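Local coordinates for protein amine Dehydrogenase (Pseudomonas putida, PDB 1JMX) that carries two covalently attached c-type hemes and probably transfers electrons as the alpha subunit of a quinohemoprotein amine dehydrogenase, at residues E2-C12 / D56-L64; I27-W37 / L64-E74. All coordinates share one frame; numbering follows the deposited sequence.

Interaction 1: E2-C12 / D56-L64. With HEC (heme c), chain F.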
loop_
_atom_site.group_PDB
_atom_site.type_symbol
_atom_site.label_atom_id
_atom_site.label_comp_id
_atom_site.label_asym_id
_atom_site.label_seq_id
_atom_site.Cartn_x
_atom_site.Cartn_y
_atom_site.Cartn_z
ATOM N N GLU A 2 -13.859 -31.100 11.136
ATOM C CA GLU A 2 -14.650 -31.300 12.388
ATOM C C GLU A 2 -15.804 -30.310 12.405
ATOM O O GLU A 2 -16.142 -29.699 11.386
ATOM C CB GLU A 2 -13.766 -31.052 13.620
ATOM C CG GLU A 2 -12.558 -31.990 13.750
ATOM C CD GLU A 2 -11.571 -31.559 14.835
ATOM O OE1 GLU A 2 -11.951 -30.791 15.755
ATOM O OE2 GLU A 2 -10.395 -31.987 14.757
ATOM N N GLN A 3 -16.435 -30.179 13.564
ATOM C CA GLN A 3 -17.523 -29.236 13.711
ATOM C C GLN A 3 -16.881 -27.919 14.067
ATOM O O GLN A 3 -15.774 -27.890 14.605
ATOM C CB GLN A 3 -18.476 -29.688 14.816
ATOM C CG GLN A 3 -19.278 -30.930 14.452
ATOM C CD GLN A 3 -20.027 -30.773 13.123
ATOM O OE1 GLN A 3 -19.631 -31.350 12.092
ATOM N NE2 GLN A 3 -21.111 -29.987 13.138
ATOM N N GLY A 4 -17.568 -26.830 13.755
ATOM C CA GLY A 4 -17.032 -25.517 14.043
ATOM C C GLY A 4 -16.641 -25.329 15.495
ATOM O O GLY A 4 -15.502 -24.960 15.771
ATOM N N PRO A 5 -17.545 -25.620 16.447
ATOM C CA PRO A 5 -17.286 -25.469 17.883
ATOM C C PRO A 5 -16.092 -26.215 18.459
ATOM O O PRO A 5 -15.371 -25.668 19.290
ATOM C CB PRO A 5 -18.610 -25.909 18.519
ATOM C CG PRO A 5 -19.206 -26.814 17.498
ATOM C CD PRO A 5 -18.923 -26.091 16.223
ATOM N N SER A 6 -15.871 -27.446 18.009
ATOM C CA SER A 6 -14.759 -28.237 18.514
ATOM C C SER A 6 -13.432 -27.736 17.965
ATOM O O SER A 6 -12.438 -27.750 18.679
ATOM C CB SER A 6 -14.957 -29.731 18.226
ATOM O OG SER A 6 -14.180 -30.172 17.128
ATOM N N LEU A 7 -13.418 -27.306 16.701
ATOM C CA LEU A 7 -12.209 -26.761 16.074
ATOM C C LEU A 7 -11.852 -25.429 16.722
ATOM O O LEU A 7 -10.683 -25.099 16.888
ATOM C CB LEU A 7 -12.416 -26.556 14.573
ATOM C CG LEU A 7 -12.064 -27.719 13.648
ATOM C CD1 LEU A 7 -12.438 -27.374 12.216
ATOM C CD2 LEU A 7 -10.585 -28.024 13.751
ATOM N N LEU A 8 -12.879 -24.662 17.063
ATOM C CA LEU A 8 -12.712 -23.372 17.720
ATOM C C LEU A 8 -11.917 -23.550 19.004
ATOM O O LEU A 8 -11.023 -22.768 19.312
ATOM C CB LEU A 8 -14.076 -22.793 18.090
ATOM C CG LEU A 8 -14.584 -21.570 17.346
ATOM C CD1 LEU A 8 -15.812 -21.061 18.074
ATOM C CD2 LEU A 8 -13.510 -20.499 17.292
ATOM N N GLN A 9 -12.277 -24.572 19.769
ATOM C CA GLN A 9 -11.603 -24.862 21.022
ATOM C C GLN A 9 -10.216 -25.491 20.843
ATOM O O GLN A 9 -9.254 -25.040 21.448
ATOM C CB GLN A 9 -12.490 -25.761 21.873
ATOM C CG GLN A 9 -11.977 -25.992 23.271
ATOM C CD GLN A 9 -11.733 -27.452 23.528
ATOM O OE1 GLN A 9 -10.705 -27.999 23.120
ATOM N NE2 GLN A 9 -12.691 -28.108 24.161
ATOM N N ASN A 10 -10.121 -26.519 20.007
ATOM C CA ASN A 10 -8.861 -27.226 19.760
ATOM C C ASN A 10 -7.748 -26.355 19.178
ATOM O O ASN A 10 -6.566 -26.611 19.416
ATOM C CB ASN A 10 -9.064 -28.384 18.768
ATOM C CG ASN A 10 -9.817 -29.564 19.358
ATOM O OD1 ASN A 10 -10.401 -29.494 20.455
ATOM N ND2 ASN A 10 -9.829 -30.665 18.609
ATOM N N LYS A 11 -8.130 -25.356 18.388
ATOM C CA LYS A 11 -7.165 -24.501 17.708
ATOM C C LYS A 11 -6.979 -23.072 18.204
ATOM O O LYS A 11 -5.941 -22.464 17.958
ATOM C CB LYS A 11 -7.521 -24.457 16.221
ATOM C CG LYS A 11 -7.462 -25.803 15.509
ATOM C CD LYS A 11 -6.041 -26.172 15.148
ATOM C CE LYS A 11 -5.976 -27.526 14.483
ATOM N NZ LYS A 11 -4.570 -27.877 14.137
ATOM N N CYS A 12 -7.975 -22.532 18.891
ATOM C CA CYS A 12 -7.904 -21.143 19.351
ATOM C C CYS A 12 -7.713 -21.007 20.860
ATOM O O CYS A 12 -7.098 -20.043 21.326
ATOM C CB CYS A 12 -9.162 -20.381 18.886
ATOM S SG CYS A 12 -9.555 -20.920 17.186
ATOM N N ASP A 56 -9.463 -27.296 7.582
ATOM C CA ASP A 56 -9.982 -26.858 8.872
ATOM C C ASP A 56 -10.188 -25.351 8.917
ATOM O O ASP A 56 -11.075 -24.862 9.617
ATOM C CB ASP A 56 -9.054 -27.306 10.007
ATOM C CG ASP A 56 -9.105 -28.812 10.252
ATOM O OD1 ASP A 56 -8.238 -29.302 11.002
ATOM O OD2 ASP A 56 -9.998 -29.502 9.709
ATOM N N ARG A 57 -9.358 -24.620 8.177
ATOM C CA ARG A 57 -9.485 -23.170 8.123
ATOM C C ARG A 57 -10.792 -22.859 7.411
ATOM O O ARG A 57 -11.561 -22.026 7.880
ATOM C CB ARG A 57 -8.297 -22.524 7.403
ATOM C CG ARG A 57 -8.317 -20.997 7.438
ATOM C CD ARG A 57 -7.006 -20.396 6.968
ATOM N NE ARG A 57 -6.684 -20.795 5.603
ATOM C CZ ARG A 57 -5.662 -20.319 4.899
ATOM N NH1 ARG A 57 -4.838 -19.417 5.417
ATOM N NH2 ARG A 57 -5.468 -20.740 3.664
ATOM N N ARG A 58 -11.073 -23.586 6.328
ATOM C CA ARG A 58 -12.315 -23.401 5.575
ATOM C C ARG A 58 -13.521 -23.690 6.450
ATOM O O ARG A 58 -14.551 -23.035 6.331
ATOM C CB ARG A 58 -12.375 -24.318 4.347
ATOM C CG ARG A 58 -11.812 -23.696 3.083
ATOM C CD ARG A 58 -12.124 -24.530 1.856
ATOM N NE ARG A 58 -11.505 -25.850 1.907
ATOM C CZ ARG A 58 -10.217 -26.084 1.671
ATOM N NH1 ARG A 58 -9.394 -25.086 1.375
ATOM N NH2 ARG A 58 -9.761 -27.330 1.673
ATOM N N THR A 59 -13.385 -24.682 7.325
ATOM C CA THR A 59 -14.468 -25.053 8.223
ATOM C C THR A 59 -14.752 -23.932 9.211
ATOM O O THR A 59 -15.904 -23.558 9.405
ATOM C CB THR A 59 -14.148 -26.355 8.994
ATOM O OG1 THR A 59 -13.942 -27.420 8.058
ATOM C CG2 THR A 59 -15.300 -26.730 9.938
ATOM N N LEU A 60 -13.699 -23.378 9.807
ATOM C CA LEU A 60 -13.858 -22.294 10.775
ATOM C C LEU A 60 -14.422 -21.022 10.161
ATOM O O LEU A 60 -15.247 -20.355 10.777
ATOM C CB LEU A 60 -12.546 -22.007 11.504
ATOM C CG LEU A 60 -12.261 -22.987 12.642
ATOM C CD1 LEU A 60 -10.925 -22.664 13.277
ATOM C CD2 LEU A 60 -13.375 -22.917 13.682
ATOM N N VAL A 61 -13.988 -20.696 8.947
ATOM C CA VAL A 61 -14.476 -19.504 8.249
ATOM C C VAL A 61 -15.982 -19.629 8.025
ATOM O O VAL A 61 -16.731 -18.706 8.318
ATOM C CB VAL A 61 -13.753 -19.301 6.887
ATOM C CG1 VAL A 61 -14.435 -18.200 6.075
ATOM C CG2 VAL A 61 -12.282 -18.955 7.117
ATOM N N LYS A 62 -16.417 -20.794 7.548
ATOM C CA LYS A 62 -17.834 -21.054 7.298
ATOM C C LYS A 62 -18.613 -20.884 8.597
ATOM O O LYS A 62 -19.616 -20.167 8.645
ATOM C CB LYS A 62 -18.024 -22.473 6.748
ATOM C CG LYS A 62 -19.482 -22.888 6.507
ATOM C CD LYS A 62 -20.054 -22.239 5.258
ATOM C CE LYS A 62 -21.464 -22.724 4.950
ATOM N NZ LYS A 62 -22.526 -22.018 5.714
ATOM N N TYR A 63 -18.102 -21.502 9.658
ATOM C CA TYR A 63 -18.729 -21.443 10.971
ATOM C C TYR A 63 -18.839 -20.018 11.503
ATOM O O TYR A 63 -19.905 -19.583 11.936
ATOM C CB TYR A 63 -17.953 -22.317 11.974
ATOM C CG TYR A 63 -18.526 -22.278 13.372
ATOM C CD1 TYR A 63 -17.919 -21.522 14.382
ATOM C CD2 TYR A 63 -19.710 -22.955 13.679
ATOM C CE1 TYR A 63 -18.483 -21.437 15.658
ATOM C CE2 TYR A 63 -20.283 -22.876 14.954
ATOM C CZ TYR A 63 -19.667 -22.114 15.936
ATOM O OH TYR A 63 -20.252 -22.015 17.181
ATOM N N LEU A 64 -17.740 -19.283 11.451
ATOM C CA LEU A 64 -17.726 -17.915 11.958
ATOM C C LEU A 64 -18.476 -16.919 11.073
ATOM O O LEU A 64 -19.110 -16.004 11.576
ATOM C CB LEU A 64 -16.285 -17.477 12.194
ATOM C CG LEU A 64 -15.588 -18.345 13.242
ATOM C CD1 LEU A 64 -14.091 -18.145 13.183
ATOM C CD2 LEU A 64 -16.148 -18.027 14.621
HETATM FE FE HEC F . -6.238 -15.173 17.778
HETATM C CHA HEC F . -6.412 -11.826 18.142
HETATM C CHB HEC F . -9.200 -15.160 16.146
HETATM C CHC HEC F . -6.066 -18.566 17.435
HETATM C CHD HEC F . -3.239 -15.196 19.445
HETATM N NA HEC F . -7.526 -13.792 17.258
HETATM C C1A HEC F . -7.455 -12.442 17.482
HETATM C C2A HEC F . -8.619 -11.754 16.938
HETATM C C3A HEC F . -9.394 -12.697 16.380
HETATM C C4A HEC F . -8.717 -13.961 16.576
HETATM C CMA HEC F . -10.721 -12.472 15.684
HETATM C CAA HEC F . -8.880 -10.266 17.001
HETATM C CBA HEC F . -8.430 -9.629 15.706
HETATM C CGA HEC F . -8.645 -8.128 15.672
HETATM O O1A HEC F . -9.146 -7.554 16.654
HETATM O O2A HEC F . -8.307 -7.515 14.642
HETATM N NB HEC F . -7.371 -16.557 16.968
HETATM C C1B HEC F . -8.593 -16.384 16.315
HETATM C C2B HEC F . -9.168 -17.602 15.852
HETATM C C3B HEC F . -8.285 -18.575 16.229
HETATM C C4B HEC F . -7.172 -17.926 16.907
HETATM C CMB HEC F . -10.509 -17.758 15.103
HETATM C CAB HEC F . -8.511 -20.049 15.960
HETATM C CBB HEC F . -8.100 -20.628 14.603
HETATM N NC HEC F . -4.931 -16.573 18.320
HETATM C C1C HEC F . -5.018 -17.941 18.093
HETATM C C2C HEC F . -3.883 -18.647 18.632
HETATM C C3C HEC F . -3.101 -17.726 19.203
HETATM C C4C HEC F . -3.743 -16.423 19.002
HETATM C CMC HEC F . -3.657 -20.157 18.562
HETATM C CAC HEC F . -1.925 -18.057 20.109
HETATM C CBC HEC F . -0.537 -18.323 19.561
HETATM N ND HEC F . -5.062 -13.803 18.617
HETATM C C1D HEC F . -3.856 -13.964 19.264
HETATM C C2D HEC F . -3.314 -12.683 19.736
HETATM C C3D HEC F . -4.236 -11.754 19.349
HETATM C C4D HEC F . -5.288 -12.455 18.675
HETATM C CMD HEC F . -2.001 -12.457 20.494
HETATM C CAD HEC F . -4.211 -10.241 19.561
HETATM C CBD HEC F . -3.432 -9.437 18.531
HETATM C CGD HEC F . -3.932 -9.632 17.120
HETATM O O1D HEC F . -3.256 -10.295 16.331
HETATM O O2D HEC F . -5.009 -9.120 16.782
HETATM O O HOH W 1 -5.463 -28.383 11.312
#

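Interaction 2: I27-W37 / L64-E74. With HEC (heme c), chain F.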
loop_
_atom_site.group_PDB
_atom_site.type_symbol
_atom_site.label_atom_id
_atom_site.label_comp_id
_atom_site.label_asym_id
_atom_site.label_seq_id
_atom_site.Cartn_x
_atom_site.Cartn_y
_atom_site.Cartn_z
ATOM N N ILE A 27 -12.775 -13.402 19.658
ATOM C CA ILE A 27 -13.504 -14.118 18.609
ATOM C C ILE A 27 -15.013 -13.918 18.584
ATOM O O ILE A 27 -15.585 -13.649 17.529
ATOM C CB ILE A 27 -13.198 -15.629 18.678
ATOM C CG1 ILE A 27 -11.690 -15.842 18.542
ATOM C CG2 ILE A 27 -13.950 -16.386 17.582
ATOM C CD1 ILE A 27 -11.251 -17.266 18.747
ATOM N N SER A 28 -15.651 -14.011 19.744
ATOM C CA SER A 28 -17.100 -13.872 19.832
ATOM C C SER A 28 -17.608 -12.452 20.055
ATOM O O SER A 28 -18.760 -12.263 20.437
ATOM C CB SER A 28 -17.631 -14.773 20.946
ATOM O OG SER A 28 -17.123 -16.085 20.807
ATOM N N HIS A 29 -16.777 -11.456 19.777
ATOM C CA HIS A 29 -17.165 -10.069 20.006
ATOM C C HIS A 29 -16.913 -9.200 18.779
ATOM O O HIS A 29 -16.762 -7.979 18.877
ATOM C CB HIS A 29 -16.384 -9.534 21.205
ATOM C CG HIS A 29 -16.308 -10.503 22.339
ATOM N ND1 HIS A 29 -17.263 -10.568 23.328
ATOM C CD2 HIS A 29 -15.429 -11.499 22.600
ATOM C CE1 HIS A 29 -16.980 -11.564 24.148
ATOM N NE2 HIS A 29 -15.872 -12.145 23.728
ATOM N N GLN A 30 -16.870 -9.858 17.625
ATOM C CA GLN A 30 -16.634 -9.199 16.356
ATOM C C GLN A 30 -17.450 -9.893 15.265
ATOM O O GLN A 30 -17.692 -11.100 15.336
ATOM C CB GLN A 30 -15.144 -9.287 16.006
ATOM C CG GLN A 30 -14.202 -8.663 17.025
ATOM C CD GLN A 30 -12.744 -8.929 16.711
ATOM O OE1 GLN A 30 -12.412 -9.463 15.654
ATOM N NE2 GLN A 30 -11.868 -8.572 17.635
ATOM N N ARG A 31 -17.907 -9.120 14.282
ATOM C CA ARG A 31 -18.666 -9.659 13.140
ATOM C C ARG A 31 -17.969 -9.179 11.880
ATOM O O ARG A 31 -17.633 -8.003 11.770
ATOM C CB ARG A 31 -20.124 -9.191 13.152
ATOM C CG ARG A 31 -20.929 -9.767 14.296
ATOM C CD ARG A 31 -22.414 -9.552 14.136
ATOM N NE ARG A 31 -22.827 -8.171 14.341
ATOM C CZ ARG A 31 -23.250 -7.375 13.366
ATOM N NH1 ARG A 31 -23.302 -7.829 12.122
ATOM N NH2 ARG A 31 -23.682 -6.150 13.637
ATOM N N LYS A 32 -17.702 -10.096 10.958
ATOM C CA LYS A 32 -17.009 -9.749 9.718
ATOM C C LYS A 32 -17.566 -10.537 8.530
ATOM O O LYS A 32 -18.393 -11.444 8.688
ATOM C CB LYS A 32 -15.510 -10.079 9.827
ATOM C CG LYS A 32 -14.857 -9.865 11.186
ATOM C CD LYS A 32 -13.484 -10.525 11.208
ATOM C CE LYS A 32 -12.890 -10.587 12.608
ATOM N NZ LYS A 32 -12.152 -9.375 12.972
ATOM N N THR A 33 -17.069 -10.201 7.343
ATOM C CA THR A 33 -17.460 -10.880 6.113
ATOM C C THR A 33 -16.663 -12.187 6.064
ATOM O O THR A 33 -15.770 -12.398 6.887
ATOM C CB THR A 33 -17.094 -10.029 4.858
ATOM O OG1 THR A 33 -15.674 -9.852 4.786
ATOM C CG2 THR A 33 -17.777 -8.669 4.903
ATOM N N PRO A 34 -17.001 -13.098 5.130
ATOM C CA PRO A 34 -16.286 -14.375 5.000
ATOM C C PRO A 34 -14.776 -14.188 4.783
ATOM O O PRO A 34 -13.966 -14.899 5.383
ATOM C CB PRO A 34 -16.954 -15.008 3.784
ATOM C CG PRO A 34 -18.366 -14.547 3.928
ATOM C CD PRO A 34 -18.203 -13.087 4.273
ATOM N N GLU A 35 -14.395 -13.230 3.939
ATOM C CA GLU A 35 -12.975 -12.980 3.703
ATOM C C GLU A 35 -12.337 -12.264 4.884
ATOM O O GLU A 35 -11.127 -12.305 5.045
ATOM C CB GLU A 35 -12.688 -12.239 2.382
ATOM C CG GLU A 35 -13.795 -11.402 1.787
ATOM C CD GLU A 35 -14.912 -12.229 1.193
ATOM O OE1 GLU A 35 -16.036 -12.124 1.699
ATOM O OE2 GLU A 35 -14.677 -12.987 0.237
ATOM N N GLY A 36 -13.158 -11.605 5.697
ATOM C CA GLY A 36 -12.654 -10.928 6.877
ATOM C C GLY A 36 -12.231 -11.992 7.879
ATOM O O GLY A 36 -11.145 -11.925 8.460
ATOM N N TRP A 37 -13.087 -12.996 8.061
ATOM C CA TRP A 37 -12.782 -14.093 8.970
ATOM C C TRP A 37 -11.546 -14.848 8.505
ATOM O O TRP A 37 -10.675 -15.152 9.318
ATOM C CB TRP A 37 -13.981 -15.032 9.144
ATOM C CG TRP A 37 -14.989 -14.482 10.102
ATOM C CD1 TRP A 37 -16.273 -14.124 9.829
ATOM C CD2 TRP A 37 -14.770 -14.170 11.483
ATOM N NE1 TRP A 37 -16.869 -13.600 10.951
ATOM C CE2 TRP A 37 -15.970 -13.618 11.982
ATOM C CE3 TRP A 37 -13.672 -14.300 12.349
ATOM C CZ2 TRP A 37 -16.106 -13.196 13.307
ATOM C CZ3 TRP A 37 -13.809 -13.877 13.671
ATOM C CH2 TRP A 37 -15.019 -13.332 14.134
ATOM N N LEU A 64 -17.740 -19.283 11.451
ATOM C CA LEU A 64 -17.726 -17.915 11.958
ATOM C C LEU A 64 -18.476 -16.919 11.073
ATOM O O LEU A 64 -19.110 -16.004 11.576
ATOM C CB LEU A 64 -16.285 -17.477 12.194
ATOM C CG LEU A 64 -15.588 -18.345 13.242
ATOM C CD1 LEU A 64 -14.091 -18.145 13.183
ATOM C CD2 LEU A 64 -16.148 -18.027 14.621
ATOM N N ALA A 65 -18.445 -17.139 9.764
ATOM C CA ALA A 65 -19.122 -16.264 8.815
ATOM C C ALA A 65 -20.645 -16.334 8.967
ATOM O O ALA A 65 -21.342 -15.350 8.755
ATOM C CB ALA A 65 -18.705 -16.611 7.393
ATOM N N ASP A 66 -21.152 -17.507 9.328
ATOM C CA ASP A 66 -22.583 -17.706 9.527
ATOM C C ASP A 66 -23.009 -17.181 10.890
ATOM O O ASP A 66 -23.987 -16.455 10.994
ATOM C CB ASP A 66 -22.944 -19.189 9.430
ATOM C CG ASP A 66 -22.980 -19.703 8.006
ATOM O OD1 ASP A 66 -22.340 -19.127 7.097
ATOM O OD2 ASP A 66 -23.657 -20.720 7.794
ATOM N N LYS A 67 -22.268 -17.555 11.933
ATOM C CA LYS A 67 -22.565 -17.129 13.305
ATOM C C LYS A 67 -22.408 -15.622 13.516
ATOM O O LYS A 67 -23.277 -14.963 14.102
ATOM C CB LYS A 67 -21.654 -17.866 14.296
ATOM C CG LYS A 67 -22.370 -18.868 15.188
ATOM C CD LYS A 67 -23.134 -19.907 14.352
ATOM C CE LYS A 67 -22.226 -20.598 13.319
ATOM N NZ LYS A 67 -22.928 -21.454 12.294
ATOM N N GLN A 68 -21.283 -15.090 13.049
ATOM C CA GLN A 68 -20.979 -13.674 13.198
ATOM C C GLN A 68 -20.679 -12.985 11.874
ATOM O O GLN A 68 -19.536 -12.655 11.564
ATOM C CB GLN A 68 -19.816 -13.512 14.170
ATOM C CG GLN A 68 -20.149 -13.956 15.586
ATOM C CD GLN A 68 -18.966 -14.582 16.280
ATOM O OE1 GLN A 68 -19.103 -15.593 16.969
ATOM N NE2 GLN A 68 -17.793 -14.002 16.088
ATOM N N GLY A 69 -21.729 -12.775 11.096
ATOM C CA GLY A 69 -21.583 -12.115 9.816
ATOM C C GLY A 69 -22.261 -10.763 9.838
ATOM O O GLY A 69 -22.644 -10.262 10.895
ATOM N N LEU A 70 -22.390 -10.158 8.666
ATOM C CA LEU A 70 -23.029 -8.858 8.557
ATOM C C LEU A 70 -24.352 -9.006 7.817
ATOM O O LEU A 70 -24.498 -9.869 6.958
ATOM C CB LEU A 70 -22.144 -7.884 7.772
ATOM C CG LEU A 70 -20.698 -7.619 8.178
ATOM C CD1 LEU A 70 -20.137 -6.519 7.296
ATOM C CD2 LEU A 70 -20.623 -7.204 9.625
ATOM N N ALA A 71 -25.326 -8.185 8.175
ATOM C CA ALA A 71 -26.596 -8.198 7.475
ATOM C C ALA A 71 -26.300 -7.596 6.090
ATOM O O ALA A 71 -25.296 -6.903 5.908
ATOM C CB ALA A 71 -27.614 -7.355 8.222
ATOM N N PRO A 72 -27.140 -7.890 5.086
ATOM C CA PRO A 72 -26.904 -7.342 3.751
ATOM C C PRO A 72 -26.730 -5.824 3.748
ATOM O O PRO A 72 -25.775 -5.312 3.178
ATOM C CB PRO A 72 -28.152 -7.779 2.989
ATOM C CG PRO A 72 -28.459 -9.095 3.618
ATOM C CD PRO A 72 -28.307 -8.788 5.080
ATOM N N SER A 73 -27.617 -5.121 4.444
ATOM C CA SER A 73 -27.565 -3.668 4.510
ATOM C C SER A 73 -26.327 -3.115 5.213
ATOM O O SER A 73 -26.041 -1.928 5.115
ATOM C CB SER A 73 -28.835 -3.119 5.156
ATOM O OG SER A 73 -28.961 -3.554 6.492
ATOM N N GLU A 74 -25.601 -3.965 5.931
ATOM C CA GLU A 74 -24.389 -3.521 6.609
ATOM C C GLU A 74 -23.194 -3.553 5.660
ATOM O O GLU A 74 -22.103 -3.114 6.015
ATOM C CB GLU A 74 -24.121 -4.360 7.860
ATOM C CG GLU A 74 -25.187 -4.211 8.946
ATOM C CD GLU A 74 -24.889 -5.048 10.176
ATOM O OE1 GLU A 74 -24.484 -6.216 10.031
ATOM O OE2 GLU A 74 -25.056 -4.535 11.292
HETATM FE FE HEC F . -6.238 -15.173 17.778
HETATM C CHA HEC F . -6.412 -11.826 18.142
HETATM C CHB HEC F . -9.200 -15.160 16.146
HETATM C CHC HEC F . -6.066 -18.566 17.435
HETATM C CHD HEC F . -3.239 -15.196 19.445
HETATM N NA HEC F . -7.526 -13.792 17.258
HETATM C C1A HEC F . -7.455 -12.442 17.482
HETATM C C2A HEC F . -8.619 -11.754 16.938
HETATM C C3A HEC F . -9.394 -12.697 16.380
HETATM C C4A HEC F . -8.717 -13.961 16.576
HETATM C CMA HEC F . -10.721 -12.472 15.684
HETATM C CAA HEC F . -8.880 -10.266 17.001
HETATM C CBA HEC F . -8.430 -9.629 15.706
HETATM C CGA HEC F . -8.645 -8.128 15.672
HETATM O O1A HEC F . -9.146 -7.554 16.654
HETATM O O2A HEC F . -8.307 -7.515 14.642
HETATM N NB HEC F . -7.371 -16.557 16.968
HETATM C C1B HEC F . -8.593 -16.384 16.315
HETATM C C2B HEC F . -9.168 -17.602 15.852
HETATM C C3B HEC F . -8.285 -18.575 16.229
HETATM C C4B HEC F . -7.172 -17.926 16.907
HETATM C CMB HEC F . -10.509 -17.758 15.103
HETATM C CAB HEC F . -8.511 -20.049 15.960
HETATM C CBB HEC F . -8.100 -20.628 14.603
HETATM N NC HEC F . -4.931 -16.573 18.320
HETATM C C1C HEC F . -5.018 -17.941 18.093
HETATM C C2C HEC F . -3.883 -18.647 18.632
HETATM C C3C HEC F . -3.101 -17.726 19.203
HETATM C C4C HEC F . -3.743 -16.423 19.002
HETATM C CMC HEC F . -3.657 -20.157 18.562
HETATM C CAC HEC F . -1.925 -18.057 20.109
HETATM C CBC HEC F . -0.537 -18.323 19.561
HETATM N ND HEC F . -5.062 -13.803 18.617
HETATM C C1D HEC F . -3.856 -13.964 19.264
HETATM C C2D HEC F . -3.314 -12.683 19.736
HETATM C C3D HEC F . -4.236 -11.754 19.349
HETATM C C4D HEC F . -5.288 -12.455 18.675
HETATM C CMD HEC F . -2.001 -12.457 20.494
HETATM C CAD HEC F . -4.211 -10.241 19.561
HETATM C CBD HEC F . -3.432 -9.437 18.531
HETATM C CGD HEC F . -3.932 -9.632 17.120
HETATM O O1D HEC F . -3.256 -10.295 16.331
HETATM O O2D HEC F . -5.009 -9.120 16.782
HETATM O O HOH W 2 -17.751 -17.391 18.589
HETATM O O HOH W 3 -19.742 -13.421 7.149
#

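Interaction 1: E2-C12 / D56-L64
The crossed helix pair that marks the cytochrome c fold is formed here by helix 4-12 and helix 54-67, which meet where G4 lies against a face of the Y63 ring. The axes of the two short segments pass 9.4 Å apart at an angle of 116°. G4 has no side chain, and a CB there would run into Y63 CD2; this probably lets the backbone come up to the ring. G4 CA stands 4.0 Å from the centroid of the Y63 ring in a CH-pi contact, and P5 CD adds a second one, off-centre. With CG anti to the backbone N (chi1 178°), Y63 swings its ring toward helix 4-12, where L8 CD1 also touches Y63 CE1 at 3.6 Å. L60 divides its work: CD2 wedges in beside G4 O, L8 N and L7 CB, whereas L60 CD1 meets heme CBB at 3.7 Å. L7 forks as well, setting CD1 against T59 CG2 (3.7 Å) and CD2 against the D56 carboxylate. A water accepts from K11 NZ, which also bonds Q51 O, and donates to D56 OD1. Helix 4-12 closes with C12, the first cysteine of the CXXCH heme-binding motif, whose SG is bonded to heme CAB at 1.8 Å.

Interaction 2: I27-W37 / L64-E74
W37, on the first turn of helix 34-48 in the cytochrome c domain, lies between the end of helix 54-67 and the chain entering its own helix, its indole sandwiched between two aliphatic groups. L64 CB sits over one face in a CH-pi contact, and K32 CD over the opposite one. The edge is used too: W37 NE1 donates in the ring plane to Q68 O at 2.9 Å. K32 N reaches the same oxygen at 3.2 Å from the other face of the carbonyl plane, so two donors grip a carbonyl just past the helix end. The Q68 side chain turns back beside the indole, its amide plane 74° from the ring. NE2 of Q68 spends itself on two backbone carbonyls, I27 O at 2.7 Å and Q30 O at 3.0 Å, while a water joins Q68 OE1 to S28 OG, itself also bonded to Y24 N. Farther along, R31 bends at chi3 (-72°) to bring its guanidinium end-on to E74, the two flat groups only 8° from coplanar. NH1 and NH2 each donate to the syn lone pair of one oxygen, R31 NH1 to E74 OE1 at 2.9 Å and NH2 to OE2. R31 NH1 also bonds G69 O at 2.8 Å, in plane, and NH2 has L162 O as a further partner. A71 N donates to E74 OE1 from the anti side, and S164 OG bonds OE2. A leucine in place of R31 would probably leave the buried E74 carboxylate without its opposite charge and G69 O without this donor. Toward the heme, K32 NZ bonds Q30 OE1 and Q112 OE1, and Q30 NE2, also bonded to E118 OE1, donates to heme propionate oxygen O1A at 3.1 Å.

Overall arrangement
Interactions 1 and 2 illustrate how one helix can serve two neighbours: helix 54-67 is used by both, with L64 belonging to each, and their centres lie 14 Å apart. Along the chain the segments alternate, 2-12, 27-37, 56-64 and 64-74, so the N-terminal helix and the stretch leading into helix 34-48 are both packed against a later helix, 54-67. The contacts also touch directly, C12 CB meeting I27 CD1 and V61 CG1 meeting P34 O. All four segments belong to the heme-binding cytochrome c part of the chain, and both contacts border the first heme, interaction 1 at its thioether link, interaction 2 reaching a propionate and, through K32, the second heme.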